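Local coordinates for tannase (Lactobacillus plantarum, PDB 4J0G), which probably hydrolyses the galloyl ester bonds of tannins, using the serine-esterase chemistry of the alpha/beta-hydrolase family, at residues 4-9 with 141-146; 158-163 with 196-201; 203-208 with 418-423; 300-305 with 328-333. One frame throughout, in Å; residues are numbered along the deposited sequence.

In the fold
From the N terminus, contact 1 closes the first long loop by laying the leading residues against the end of helix 132-146. Contact 2 opens after it and closes a short loop through two helices, pairing strands 158-161 and 200-204 of the central sheet. The two touch through salt bridges from Arg142 to Asp196 and from Lys145 to Asp197. Contact 3 starts farther along strand 200-204 and closes a loop of some two hundred residues onto the segment behind strand 411-415. Within that loop lies contact 4, joining helix 292-310 to a beta hairpin; Leu301 and Ser304 touch Ala418 of contact 3. No two contacts cross.

Contact 1 (4-9 with 141-146); sequences NRLIFD and IRYVKY
Leu6 and Tyr143 mark the closest backbone approach, with 6.9 Å between their CA atoms, where the irregular segment 4-9 passes the last turns of helix 132-146. An Asx turn shapes the incoming chain: Asn4 OD1 accepts from Leu6 N at 3.0 Å, the donor lying well above the plane of the amide. Leu6 itself has positive phi and psi (57/31), a bend that sets its carbonyl facing the helix.

Two tyrosines one helical turn apart receive this backbone. Each has its CG anti to the backbone N (chi1 179°), which sends the rings off the helix toward the segment. Tyr143 does most of the touching. Its CE1 meets Leu6 O at 3.4 Å and also packs on Leu6 CB, while its hydroxyl lies 3.3 Å from Phe8 CB, at the edge of the Phe8 ring; the two aromatic side chains cross at about a right angle. A tyrosine suits the place because its ring can pack on Leu6 while its OH still reaches a polar partner: water 1, at 2.9 Å and in the ring plane. The same water donates a weak bond to Ile7 O, so it ties the phenol to the backbone. Tyr146 offers its CD2 edge to Leu6 O at 3.7 Å.

Asn147, just beyond the helical segment, pins both sides, its amide bonding Phe8 N, Leu6 O and Tyr143 O. Phe8 and Tyr143 also rest on Ile33 of strand 23-33, and on the other side of the helix Ile141 and Val144 pack against strands 70-73 and 158-161.

Contact 2 (158-163 with 196-201); sequences IITNGT and DDIFAV
Ile198 turns its CG1 branch between its own backbone N and carbonyl carbon (chi1 61°), and this carries CD1 across to Thr160, 3.3 Å from OG1. Its other branch, CG2, meets Ile158 CG2 at 3.6 Å, the two side chains crossing at about a right angle. Beta-branched residues fit here, since each can pack in two directions at once. The Thr160 hydroxyl has its polar partner elsewhere, in Ser170.

The backbones run parallel. Ile158 O is gripped by two amides, Phe199 N at 3.0 Å in the carbonyl plane and Ala200 N at 3.2 Å tilted from it, while Thr160 N gives only a weak bond to Ala200 O. On the face toward helix 458-469, Ile159 CG1 touches Ala200 CB at 3.8 Å and lies at the edge of the Phe199 ring. An alanine in place of Ile159 would remove CG1 and is likely to leave a gap beside Ala200 and Phe199.

Such neighbouring parallel strands, joined through intervening helices, form the beta-alpha-beta crossover of the alpha/beta-hydrolase sheet. Strand 158-161 leads into Gly162, Ser164 and Gly166, consistent with the family's nucleophile elbow.

Contact 3 (203-208 with 418-423); sequences AYCPIH and AADRDT. With HG (mercury (II) ion), chain D.
Two carboxylates, those of Asp420 and Asp422, meet Cys205 and Ile207 across the gap between the segments. A mercury ion lies above the plane of the Asp420 carboxylate, almost directly over OD2, and also above one face of the Asp422 carboxylate; the opposite face of Asp422 receives Ile207 CD1, 3.4 Å from OD2. The imidazole of His208 holds to its own segment: ND1 donates to Pro206 O at 3.2 Å, nearly straight (172°) and in the ring plane.

Cys205 SG binds the mercury at 2.6 Å, with waters 3 and 4 as further ligands. A soft thiol is the natural place for this metal, which is probably a heavy-atom additive rather than a cofactor. SG also lies 3.3 Å from Asp420 OD2. Ile207 extends its CD1 to pack on Thr423 CG2 at 3.7 Å, the two side chains sliding past each other in opposite directions. Water 2 completes the join, bonded to His208 O and to Thr423 OG1, 3.0 Å from each.

Asp422 is seen binding 3,4-dihydroxybenzoate, and His452 and Glu358 of the same site lie close by. His416 bonds Asp422 OD1, fixing its carboxylate. The two segments leave the adjacent parallel strands 200-204 and 411-415; His208 packs against helix 426-437, and Ala418 touches helix 292-310.

Contact 4 (300-305 with 328-333); sequences LLISSA and VTDLDL
Ile302 and Leu331 slide past each other in opposite directions, with Ile302 CG1 against Leu331 CB at 3.8 Å. With CG1 anti to the carbonyl carbon (chi1 -72°), the second branch, CG2, lies anti to the backbone N and faces Val328, 3.4 Å from its carbonyl O and touching its CG1; here the two side chains cross at a slant. CD1 continues along the strand to Asp330 CA. Leu301, one residue earlier on the helix, uses CB to touch Leu331 CD2 at 3.9 Å and CD1 to meet Leu333 CD2, the two at about a right angle.

The arrangement is a helix laid across a two-stranded antiparallel hairpin, 321-324 with 327-331, apart from the main sheet; segment axes come within 8.4 Å at 140°. Thr329 and Asp330 both face Val322, a classic beta bulge. An alanine at Ile302 would lack CG1, CG2 and CD1, and is likely to open a gap between Val328 and Leu331.

Small Ala305 lets the helix approach, its CB 4.2 Å from Val328 CG2. Asp330, pointing off the helix, takes Leu331 N on OD1 at 2.7 Å, on the anti side of the carboxylate. Asp332 is the N-cap of helix 333-340, bonded to Ala335 N.

Contact 1 (4-9 with 141-146)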
loop_
_atom_site.group_PDB
_atom_site.type_symbol
_atom_site.label_atom_id
_atom_site.label_comp_id
_atom_site.label_asym_id
_atom_site.label_seq_id
_atom_site.Cartn_x
_atom_site.Cartn_y
_atom_site.Cartn_z
ATOM N N ASN A 4 -27.833 -1.526 -14.924
ATOM C CA ASN A 4 -27.359 -1.148 -13.597
ATOM C C ASN A 4 -27.054 0.344 -13.517
ATOM O O ASN A 4 -26.093 0.834 -14.116
ATOM C CB ASN A 4 -26.092 -1.938 -13.271
ATOM C CG ASN A 4 -25.540 -1.623 -11.897
ATOM O OD1 ASN A 4 -26.146 -0.881 -11.126
ATOM N ND2 ASN A 4 -24.380 -2.184 -11.586
ATOM N N ARG A 5 -27.899 1.066 -12.786
ATOM C CA ARG A 5 -27.802 2.516 -12.735
ATOM C C ARG A 5 -26.781 3.015 -11.706
ATOM O O ARG A 5 -26.574 4.227 -11.577
ATOM C CB ARG A 5 -29.177 3.113 -12.415
ATOM C CG ARG A 5 -30.302 2.579 -13.299
ATOM C CD ARG A 5 -29.965 2.695 -14.774
ATOM N NE ARG A 5 -29.726 4.066 -15.202
ATOM C CZ ARG A 5 -28.879 4.392 -16.173
ATOM N NH1 ARG A 5 -28.188 3.445 -16.795
ATOM N NH2 ARG A 5 -28.706 5.663 -16.511
ATOM N N LEU A 6 -26.149 2.093 -10.977
ATOM C CA LEU A 6 -25.168 2.459 -9.941
ATOM C C LEU A 6 -25.708 3.398 -8.863
ATOM O O LEU A 6 -24.973 4.227 -8.330
ATOM C CB LEU A 6 -23.808 2.949 -10.475
ATOM C CG LEU A 6 -22.856 2.145 -11.375
ATOM C CD1 LEU A 6 -23.404 0.803 -11.817
ATOM C CD2 LEU A 6 -22.377 2.968 -12.560
ATOM N N ILE A 7 -27.001 3.284 -8.574
ATOM C CA ILE A 7 -27.629 4.092 -7.540
ATOM C C ILE A 7 -27.746 3.278 -6.249
ATOM O O ILE A 7 -28.418 2.247 -6.208
ATOM C CB ILE A 7 -29.013 4.592 -8.000
ATOM C CG1 ILE A 7 -28.851 5.567 -9.171
ATOM C CG2 ILE A 7 -29.777 5.237 -6.850
ATOM C CD1 ILE A 7 -30.142 5.890 -9.904
ATOM N N PHE A 8 -27.094 3.762 -5.194
ATOM C CA PHE A 8 -27.179 3.125 -3.886
ATOM C C PHE A 8 -28.515 3.481 -3.264
ATOM O O PHE A 8 -28.996 4.606 -3.406
ATOM C CB PHE A 8 -26.036 3.565 -2.972
ATOM C CG PHE A 8 -26.056 2.912 -1.617
ATOM C CD1 PHE A 8 -25.536 1.638 -1.447
ATOM C CD2 PHE A 8 -26.594 3.563 -0.514
ATOM C CE1 PHE A 8 -25.546 1.026 -0.199
ATOM C CE2 PHE A 8 -26.605 2.955 0.735
ATOM C CZ PHE A 8 -26.082 1.685 0.890
ATOM N N ASP A 9 -29.108 2.520 -2.570
ATOM C CA ASP A 9 -30.361 2.757 -1.885
ATOM C C ASP A 9 -30.134 2.308 -0.443
ATOM O O ASP A 9 -29.811 1.147 -0.184
ATOM C CB ASP A 9 -31.440 1.936 -2.595
ATOM C CG ASP A 9 -32.826 2.172 -2.051
ATOM O OD1 ASP A 9 -32.996 3.059 -1.192
ATOM O OD2 ASP A 9 -33.759 1.485 -2.523
ATOM N N ILE A 141 -14.269 3.935 -5.685
ATOM C CA ILE A 141 -14.298 5.311 -5.203
ATOM C C ILE A 141 -15.326 6.131 -5.974
ATOM O O ILE A 141 -16.077 6.911 -5.379
ATOM C CB ILE A 141 -12.909 5.977 -5.306
ATOM C CG1 ILE A 141 -11.932 5.319 -4.328
ATOM C CG2 ILE A 141 -12.998 7.461 -5.001
ATOM C CD1 ILE A 141 -10.474 5.603 -4.640
ATOM N N ARG A 142 -15.353 5.972 -7.295
ATOM C CA ARG A 142 -16.312 6.709 -8.114
ATOM C C ARG A 142 -17.747 6.360 -7.745
ATOM O O ARG A 142 -18.610 7.233 -7.711
ATOM C CB ARG A 142 -16.065 6.462 -9.596
ATOM C CG ARG A 142 -14.833 7.176 -10.090
ATOM C CD ARG A 142 -14.679 7.107 -11.584
ATOM N NE ARG A 142 -13.479 7.826 -11.988
ATOM C CZ ARG A 142 -13.279 8.347 -13.193
ATOM N NH1 ARG A 142 -14.222 8.260 -14.124
ATOM N NH2 ARG A 142 -12.146 8.990 -13.453
ATOM N N TYR A 143 -17.992 5.085 -7.448
ATOM C CA TYR A 143 -19.318 4.660 -7.023
ATOM C C TYR A 143 -19.711 5.401 -5.748
ATOM O O TYR A 143 -20.834 5.893 -5.622
ATOM C CB TYR A 143 -19.359 3.152 -6.771
ATOM C CG TYR A 143 -20.720 2.683 -6.316
ATOM C CD1 TYR A 143 -21.691 2.308 -7.231
ATOM C CD2 TYR A 143 -21.047 2.653 -4.966
ATOM C CE1 TYR A 143 -22.945 1.893 -6.813
ATOM C CE2 TYR A 143 -22.293 2.241 -4.540
ATOM C CZ TYR A 143 -23.238 1.861 -5.468
ATOM O OH TYR A 143 -24.482 1.453 -5.040
ATOM N N VAL A 144 -18.782 5.463 -4.800
ATOM C CA VAL A 144 -19.034 6.125 -3.525
ATOM C C VAL A 144 -19.316 7.611 -3.720
ATOM O O VAL A 144 -20.270 8.149 -3.160
ATOM C CB VAL A 144 -17.854 5.962 -2.539
ATOM C CG1 VAL A 144 -18.053 6.859 -1.328
ATOM C CG2 VAL A 144 -17.712 4.514 -2.103
ATOM N N LYS A 145 -18.487 8.269 -4.521
ATOM C CA LYS A 145 -18.624 9.709 -4.727
ATOM C C LYS A 145 -19.859 10.095 -5.548
ATOM O O LYS A 145 -20.503 11.106 -5.267
ATOM C CB LYS A 145 -17.338 10.289 -5.320
ATOM C CG LYS A 145 -16.136 10.014 -4.430
ATOM C CD LYS A 145 -14.879 10.710 -4.897
ATOM C CE LYS A 145 -14.913 12.155 -4.431
ATOM N NZ LYS A 145 -13.714 12.922 -4.833
ATOM N N TYR A 146 -20.171 9.298 -6.566
ATOM C CA TYR A 146 -21.393 9.464 -7.357
ATOM C C TYR A 146 -22.627 9.364 -6.466
ATOM O O TYR A 146 -23.647 10.009 -6.708
ATOM C CB TYR A 146 -21.452 8.425 -8.481
ATOM C CG TYR A 146 -22.692 8.495 -9.357
ATOM C CD1 TYR A 146 -22.947 9.602 -10.159
ATOM C CD2 TYR A 146 -23.584 7.428 -9.415
ATOM C CE1 TYR A 146 -24.071 9.657 -10.965
ATOM C CE2 TYR A 146 -24.704 7.474 -10.222
ATOM C CZ TYR A 146 -24.943 8.590 -10.996
ATOM O OH TYR A 146 -26.060 8.644 -11.800
HETATM O O HOH W 1 -26.034 0.473 -7.269
#

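Contact 2 (158-163 with 196-201)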
loop_
_atom_site.group_PDB
_atom_site.type_symbol
_atom_site.label_atom_id
_atom_site.label_comp_id
_atom_site.label_asym_id
_atom_site.label_seq_id
_atom_site.Cartn_x
_atom_site.Cartn_y
_atom_site.Cartn_z
ATOM N N ILE A 158 -13.022 10.301 2.127
ATOM C CA ILE A 158 -12.588 8.940 1.873
ATOM C C ILE A 158 -11.106 8.760 2.194
ATOM O O ILE A 158 -10.243 9.527 1.766
ATOM C CB ILE A 158 -12.831 8.566 0.404
ATOM C CG1 ILE A 158 -14.334 8.511 0.110
ATOM C CG2 ILE A 158 -12.134 7.256 0.059
ATOM C CD1 ILE A 158 -14.660 8.356 -1.359
ATOM N N ILE A 159 -10.848 7.734 2.998
ATOM C CA ILE A 159 -9.516 7.348 3.426
ATOM C C ILE A 159 -9.294 5.888 3.075
ATOM O O ILE A 159 -9.998 5.008 3.583
ATOM C CB ILE A 159 -9.365 7.519 4.951
ATOM C CG1 ILE A 159 -9.704 8.953 5.368
ATOM C CG2 ILE A 159 -7.960 7.144 5.393
ATOM C CD1 ILE A 159 -10.670 9.037 6.527
ATOM N N THR A 160 -8.352 5.629 2.171
ATOM C CA THR A 160 -8.027 4.260 1.776
ATOM C C THR A 160 -7.067 3.626 2.773
ATOM O O THR A 160 -6.317 4.328 3.447
ATOM C CB THR A 160 -7.461 4.183 0.343
ATOM O OG1 THR A 160 -6.432 5.167 0.174
ATOM C CG2 THR A 160 -8.568 4.421 -0.672
ATOM N N ASN A 161 -7.088 2.301 2.861
ATOM C CA ASN A 161 -6.163 1.575 3.728
ATOM C C ASN A 161 -5.768 0.249 3.106
ATOM O O ASN A 161 -6.584 -0.409 2.463
ATOM C CB ASN A 161 -6.818 1.330 5.095
ATOM C CG ASN A 161 -5.863 0.713 6.103
ATOM O OD1 ASN A 161 -4.728 1.159 6.252
ATOM N ND2 ASN A 161 -6.319 -0.325 6.793
ATOM N N GLY A 162 -4.516 -0.145 3.302
ATOM C CA GLY A 162 -4.031 -1.404 2.771
ATOM C C GLY A 162 -2.639 -1.766 3.254
ATOM O O GLY A 162 -1.909 -0.920 3.779
ATOM N N THR A 163 -2.269 -3.027 3.057
ATOM C CA THR A 163 -0.964 -3.514 3.467
ATOM C C THR A 163 -0.282 -4.114 2.253
ATOM O O THR A 163 -0.916 -4.777 1.435
ATOM C CB THR A 163 -1.076 -4.618 4.538
ATOM O OG1 THR A 163 -1.713 -4.096 5.708
ATOM C CG2 THR A 163 0.309 -5.152 4.905
ATOM N N ASP A 196 -12.438 10.477 -8.738
ATOM C CA ASP A 196 -11.839 9.470 -7.876
ATOM C C ASP A 196 -10.722 9.967 -6.952
ATOM O O ASP A 196 -10.007 9.160 -6.359
ATOM C CB ASP A 196 -11.398 8.258 -8.702
ATOM C CG ASP A 196 -10.418 8.622 -9.796
ATOM O OD1 ASP A 196 -9.402 9.284 -9.507
ATOM O OD2 ASP A 196 -10.669 8.245 -10.959
ATOM N N ASP A 197 -10.574 11.280 -6.811
ATOM C CA ASP A 197 -9.621 11.800 -5.835
ATOM C C ASP A 197 -10.136 11.599 -4.423
ATOM O O ASP A 197 -11.337 11.691 -4.177
ATOM C CB ASP A 197 -9.375 13.292 -6.058
ATOM C CG ASP A 197 -10.644 14.115 -5.935
ATOM O OD1 ASP A 197 -11.504 14.037 -6.841
ATOM O OD2 ASP A 197 -10.782 14.838 -4.925
ATOM N N ILE A 198 -9.221 11.346 -3.492
ATOM C CA ILE A 198 -9.612 11.069 -2.116
ATOM C C ILE A 198 -9.009 12.041 -1.100
ATOM O O ILE A 198 -8.172 12.878 -1.434
ATOM C CB ILE A 198 -9.257 9.628 -1.709
ATOM C CG1 ILE A 198 -7.747 9.399 -1.805
ATOM C CG2 ILE A 198 -10.027 8.634 -2.566
ATOM C CD1 ILE A 198 -7.299 8.051 -1.279
ATOM N N PHE A 199 -9.455 11.900 0.144
ATOM C CA PHE A 199 -9.119 12.797 1.246
ATOM C C PHE A 199 -7.803 12.506 1.973
ATOM O O PHE A 199 -7.036 13.422 2.277
ATOM C CB PHE A 199 -10.274 12.795 2.246
ATOM C CG PHE A 199 -10.010 13.595 3.484
ATOM C CD1 PHE A 199 -9.881 14.973 3.442
ATOM C CD2 PHE A 199 -9.913 12.951 4.706
ATOM C CE1 PHE A 199 -9.643 15.690 4.599
ATOM C CE2 PHE A 199 -9.682 13.655 5.863
ATOM C CZ PHE A 199 -9.545 15.028 5.815
ATOM N N ALA A 200 -7.546 11.235 2.257
ATOM C CA ALA A 200 -6.374 10.861 3.032
ATOM C C ALA A 200 -5.919 9.454 2.687
ATOM O O ALA A 200 -6.712 8.624 2.239
ATOM C CB ALA A 200 -6.653 10.981 4.519
ATOM N N VAL A 201 -4.640 9.186 2.922
ATOM C CA VAL A 201 -4.064 7.885 2.630
ATOM C C VAL A 201 -3.491 7.231 3.871
ATOM O O VAL A 201 -2.707 7.836 4.606
ATOM C CB VAL A 201 -2.955 7.974 1.561
ATOM C CG1 VAL A 201 -2.202 6.649 1.467
ATOM C CG2 VAL A 201 -3.550 8.365 0.215
#

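Contact 3 (203-208 with 418-423)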
loop_
_atom_site.group_PDB
_atom_site.type_symbol
_atom_site.label_atom_id
_atom_site.label_comp_id
_atom_site.label_asym_id
_atom_site.label_seq_id
_atom_site.Cartn_x
_atom_site.Cartn_y
_atom_site.Cartn_z
ATOM N N ALA A 203 -1.244 3.829 4.503
ATOM C CA ALA A 203 -0.526 2.764 3.815
ATOM C C ALA A 203 0.477 2.039 4.705
ATOM O O ALA A 203 1.360 2.654 5.309
ATOM C CB ALA A 203 0.172 3.326 2.577
ATOM N N TYR A 204 0.330 0.719 4.760
ATOM C CA TYR A 204 1.271 -0.156 5.448
ATOM C C TYR A 204 2.199 -0.845 4.463
ATOM O O TYR A 204 1.738 -1.437 3.485
ATOM C CB TYR A 204 0.526 -1.181 6.294
ATOM C CG TYR A 204 -0.256 -0.549 7.421
ATOM C CD1 TYR A 204 0.340 -0.313 8.658
ATOM C CD2 TYR A 204 -1.583 -0.171 7.248
ATOM C CE1 TYR A 204 -0.368 0.275 9.689
ATOM C CE2 TYR A 204 -2.296 0.412 8.271
ATOM C CZ TYR A 204 -1.685 0.635 9.488
ATOM O OH TYR A 204 -2.396 1.216 10.509
ATOM N N CYS A 205 3.498 -0.776 4.731
ATOM C CA CYS A 205 4.505 -1.400 3.880
ATOM C C CYS A 205 4.121 -1.385 2.403
ATOM O O CYS A 205 4.016 -2.446 1.785
ATOM C CB CYS A 205 4.705 -2.853 4.302
ATOM S SG CYS A 205 4.551 -3.170 6.062
ATOM N N PRO A 206 3.893 -0.196 1.828
ATOM C CA PRO A 206 3.457 -0.204 0.426
ATOM C C PRO A 206 4.512 -0.798 -0.513
ATOM O O PRO A 206 5.626 -0.274 -0.578
ATOM C CB PRO A 206 3.240 1.287 0.122
ATOM C CG PRO A 206 4.085 2.006 1.137
ATOM C CD PRO A 206 4.018 1.167 2.372
ATOM N N ILE A 207 4.168 -1.850 -1.253
ATOM C CA ILE A 207 5.124 -2.415 -2.192
ATOM C C ILE A 207 4.913 -1.700 -3.521
ATOM O O ILE A 207 4.099 -2.116 -4.346
ATOM C CB ILE A 207 4.928 -3.936 -2.347
ATOM C CG1 ILE A 207 5.079 -4.640 -0.992
ATOM C CG2 ILE A 207 5.875 -4.503 -3.400
ATOM C CD1 ILE A 207 6.440 -4.454 -0.321
ATOM N N HIS A 208 5.659 -0.622 -3.716
ATOM C CA HIS A 208 5.477 0.273 -4.849
ATOM C C HIS A 208 6.847 0.648 -5.388
ATOM O O HIS A 208 7.863 0.147 -4.910
ATOM C CB HIS A 208 4.730 1.533 -4.431
ATOM C CG HIS A 208 5.578 2.507 -3.675
ATOM N ND1 HIS A 208 6.000 2.282 -2.382
ATOM C CD2 HIS A 208 6.083 3.711 -4.031
ATOM C CE1 HIS A 208 6.728 3.305 -1.975
ATOM N NE2 HIS A 208 6.794 4.186 -2.956
ATOM N N ALA A 418 9.994 -2.013 11.391
ATOM C CA ALA A 418 11.452 -1.953 11.443
ATOM C C ALA A 418 12.144 -3.309 11.276
ATOM O O ALA A 418 13.351 -3.378 11.064
ATOM C CB ALA A 418 11.890 -1.295 12.737
ATOM N N ALA A 419 11.361 -4.375 11.376
ATOM C CA ALA A 419 11.788 -5.760 11.159
ATOM C C ALA A 419 11.271 -6.359 9.832
ATOM O O ALA A 419 11.354 -7.566 9.615
ATOM C CB ALA A 419 11.413 -6.642 12.342
ATOM N N ASP A 420 10.781 -5.499 8.941
ATOM C CA ASP A 420 10.158 -5.905 7.673
ATOM C C ASP A 420 11.108 -5.969 6.497
ATOM O O ASP A 420 11.675 -4.965 6.088
ATOM C CB ASP A 420 9.077 -4.905 7.271
ATOM C CG ASP A 420 7.830 -5.026 8.093
ATOM O OD1 ASP A 420 7.634 -6.095 8.701
ATOM O OD2 ASP A 420 7.033 -4.065 8.102
ATOM N N ARG A 421 11.290 -7.182 5.974
ATOM C CA ARG A 421 12.228 -7.412 4.888
ATOM C C ARG A 421 11.538 -7.634 3.534
ATOM O O ARG A 421 12.154 -8.133 2.591
ATOM C CB ARG A 421 13.157 -8.602 5.207
ATOM C CG ARG A 421 13.754 -8.585 6.621
ATOM C CD ARG A 421 13.328 -9.776 7.485
ATOM N NE ARG A 421 13.914 -11.017 6.982
ATOM C CZ ARG A 421 13.230 -12.101 6.634
ATOM N NH1 ARG A 421 11.911 -12.131 6.755
ATOM N NH2 ARG A 421 13.882 -13.167 6.181
ATOM N N ASP A 422 10.253 -7.303 3.432
ATOM C CA ASP A 422 9.557 -7.507 2.170
ATOM C C ASP A 422 9.964 -6.496 1.089
ATOM O O ASP A 422 9.884 -6.781 -0.106
ATOM C CB ASP A 422 8.062 -7.322 2.426
ATOM C CG ASP A 422 7.755 -5.995 3.114
ATOM O OD1 ASP A 422 8.645 -5.471 3.820
ATOM O OD2 ASP A 422 6.638 -5.468 2.948
ATOM N N THR A 423 10.438 -5.328 1.514
ATOM C CA THR A 423 11.051 -4.334 0.627
ATOM C C THR A 423 12.055 -3.484 1.410
ATOM O O THR A 423 11.957 -3.394 2.634
ATOM C CB THR A 423 10.003 -3.462 -0.112
ATOM O OG1 THR A 423 10.638 -2.740 -1.173
ATOM C CG2 THR A 423 9.342 -2.477 0.834
HETATM HG HG HG D . 5.690 -5.456 5.870
HETATM O O HOH W 2 8.723 -2.273 -3.402
HETATM O O HOH W 3 7.446 -7.730 5.790
HETATM O O HOH W 4 4.549 -5.430 3.541
#

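Contact 4 (300-305 with 328-333)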
loop_
_atom_site.group_PDB
_atom_site.type_symbol
_atom_site.label_atom_id
_atom_site.label_comp_id
_atom_site.label_asym_id
_atom_site.label_seq_id
_atom_site.Cartn_x
_atom_site.Cartn_y
_atom_site.Cartn_z
ATOM N N LEU A 300 15.836 6.921 11.445
ATOM C CA LEU A 300 14.463 6.474 11.607
ATOM C C LEU A 300 14.442 5.155 12.375
ATOM O O LEU A 300 13.535 4.914 13.167
ATOM C CB LEU A 300 13.745 6.367 10.261
ATOM C CG LEU A 300 13.315 7.733 9.715
ATOM C CD1 LEU A 300 13.062 7.676 8.215
ATOM C CD2 LEU A 300 12.093 8.255 10.448
ATOM N N LEU A 301 15.424 4.293 12.121
ATOM C CA LEU A 301 15.536 3.028 12.847
ATOM C C LEU A 301 15.981 3.251 14.297
ATOM O O LEU A 301 15.557 2.531 15.202
ATOM C CB LEU A 301 16.520 2.097 12.138
ATOM C CG LEU A 301 16.043 1.491 10.816
ATOM C CD1 LEU A 301 17.164 0.807 10.064
ATOM C CD2 LEU A 301 14.902 0.532 11.073
ATOM N N ILE A 302 16.829 4.252 14.518
ATOM C CA ILE A 302 17.252 4.595 15.871
ATOM C C ILE A 302 16.051 5.127 16.629
ATOM O O ILE A 302 15.827 4.785 17.791
ATOM C CB ILE A 302 18.345 5.680 15.879
ATOM C CG1 ILE A 302 19.679 5.103 15.394
ATOM C CG2 ILE A 302 18.491 6.279 17.271
ATOM C CD1 ILE A 302 20.746 6.157 15.134
ATOM N N SER A 303 15.276 5.960 15.945
ATOM C CA SER A 303 14.093 6.574 16.521
ATOM C C SER A 303 13.098 5.487 16.905
ATOM O O SER A 303 12.507 5.515 17.985
ATOM C CB SER A 303 13.470 7.540 15.515
ATOM O OG SER A 303 12.464 8.325 16.124
ATOM N N SER A 304 12.933 4.525 16.006
ATOM C CA SER A 304 12.059 3.381 16.225
ATOM C C SER A 304 12.463 2.593 17.470
ATOM O O SER A 304 11.627 2.260 18.306
ATOM C CB SER A 304 12.060 2.465 15.000
ATOM O OG SER A 304 11.261 1.318 15.228
ATOM N N ALA A 305 13.755 2.299 17.574
ATOM C CA ALA A 305 14.310 1.571 18.710
ATOM C C ALA A 305 14.112 2.318 20.025
ATOM O O ALA A 305 13.825 1.704 21.051
ATOM C CB ALA A 305 15.785 1.273 18.484
ATOM N N VAL A 328 19.213 5.424 22.882
ATOM C CA VAL A 328 19.872 4.789 21.747
ATOM C C VAL A 328 20.601 5.893 20.990
ATOM O O VAL A 328 19.974 6.735 20.346
ATOM C CB VAL A 328 18.818 4.188 20.787
ATOM C CG1 VAL A 328 19.477 3.399 19.681
ATOM C CG2 VAL A 328 17.825 3.317 21.546
ATOM N N THR A 329 21.929 5.893 21.076
ATOM C CA THR A 329 22.719 7.005 20.541
ATOM C C THR A 329 23.239 6.755 19.134
ATOM O O THR A 329 23.593 7.691 18.416
ATOM C CB THR A 329 23.882 7.402 21.474
ATOM O OG1 THR A 329 24.630 6.235 21.836
ATOM C CG2 THR A 329 23.355 8.080 22.731
ATOM N N ASP A 330 23.296 5.485 18.746
ATOM C CA ASP A 330 23.801 5.128 17.431
ATOM C C ASP A 330 23.359 3.729 17.016
ATOM O O ASP A 330 22.745 3.000 17.794
ATOM C CB ASP A 330 25.320 5.259 17.381
ATOM C CG ASP A 330 25.814 5.755 16.037
ATOM O OD1 ASP A 330 25.091 5.588 15.035
ATOM O OD2 ASP A 330 26.920 6.327 15.984
ATOM N N LEU A 331 23.682 3.368 15.779
ATOM C CA LEU A 331 23.302 2.084 15.214
ATOM C C LEU A 331 24.312 1.606 14.161
ATOM O O LEU A 331 24.663 2.361 13.254
ATOM C CB LEU A 331 21.907 2.171 14.591
ATOM C CG LEU A 331 21.506 0.974 13.731
ATOM C CD1 LEU A 331 21.484 -0.298 14.585
ATOM C CD2 LEU A 331 20.154 1.219 13.091
ATOM N N ASP A 332 24.796 0.373 14.286
ATOM C CA ASP A 332 25.571 -0.223 13.202
ATOM C C ASP A 332 24.589 -0.824 12.208
ATOM O O ASP A 332 24.097 -1.939 12.389
ATOM C CB ASP A 332 26.475 -1.332 13.735
ATOM C CG ASP A 332 27.306 -1.981 12.646
ATOM O OD1 ASP A 332 26.916 -1.883 11.462
ATOM O OD2 ASP A 332 28.337 -2.607 12.966
ATOM N N LEU A 333 24.342 -0.086 11.134
ATOM C CA LEU A 333 23.318 -0.456 10.167
ATOM C C LEU A 333 23.585 -1.824 9.526
ATOM O O LEU A 333 22.674 -2.627 9.368
ATOM C CB LEU A 333 23.227 0.657 9.116
ATOM C CG LEU A 333 21.877 1.291 8.740
ATOM C CD1 LEU A 333 21.909 2.052 7.407
ATOM C CD2 LEU A 333 20.715 0.312 8.810
#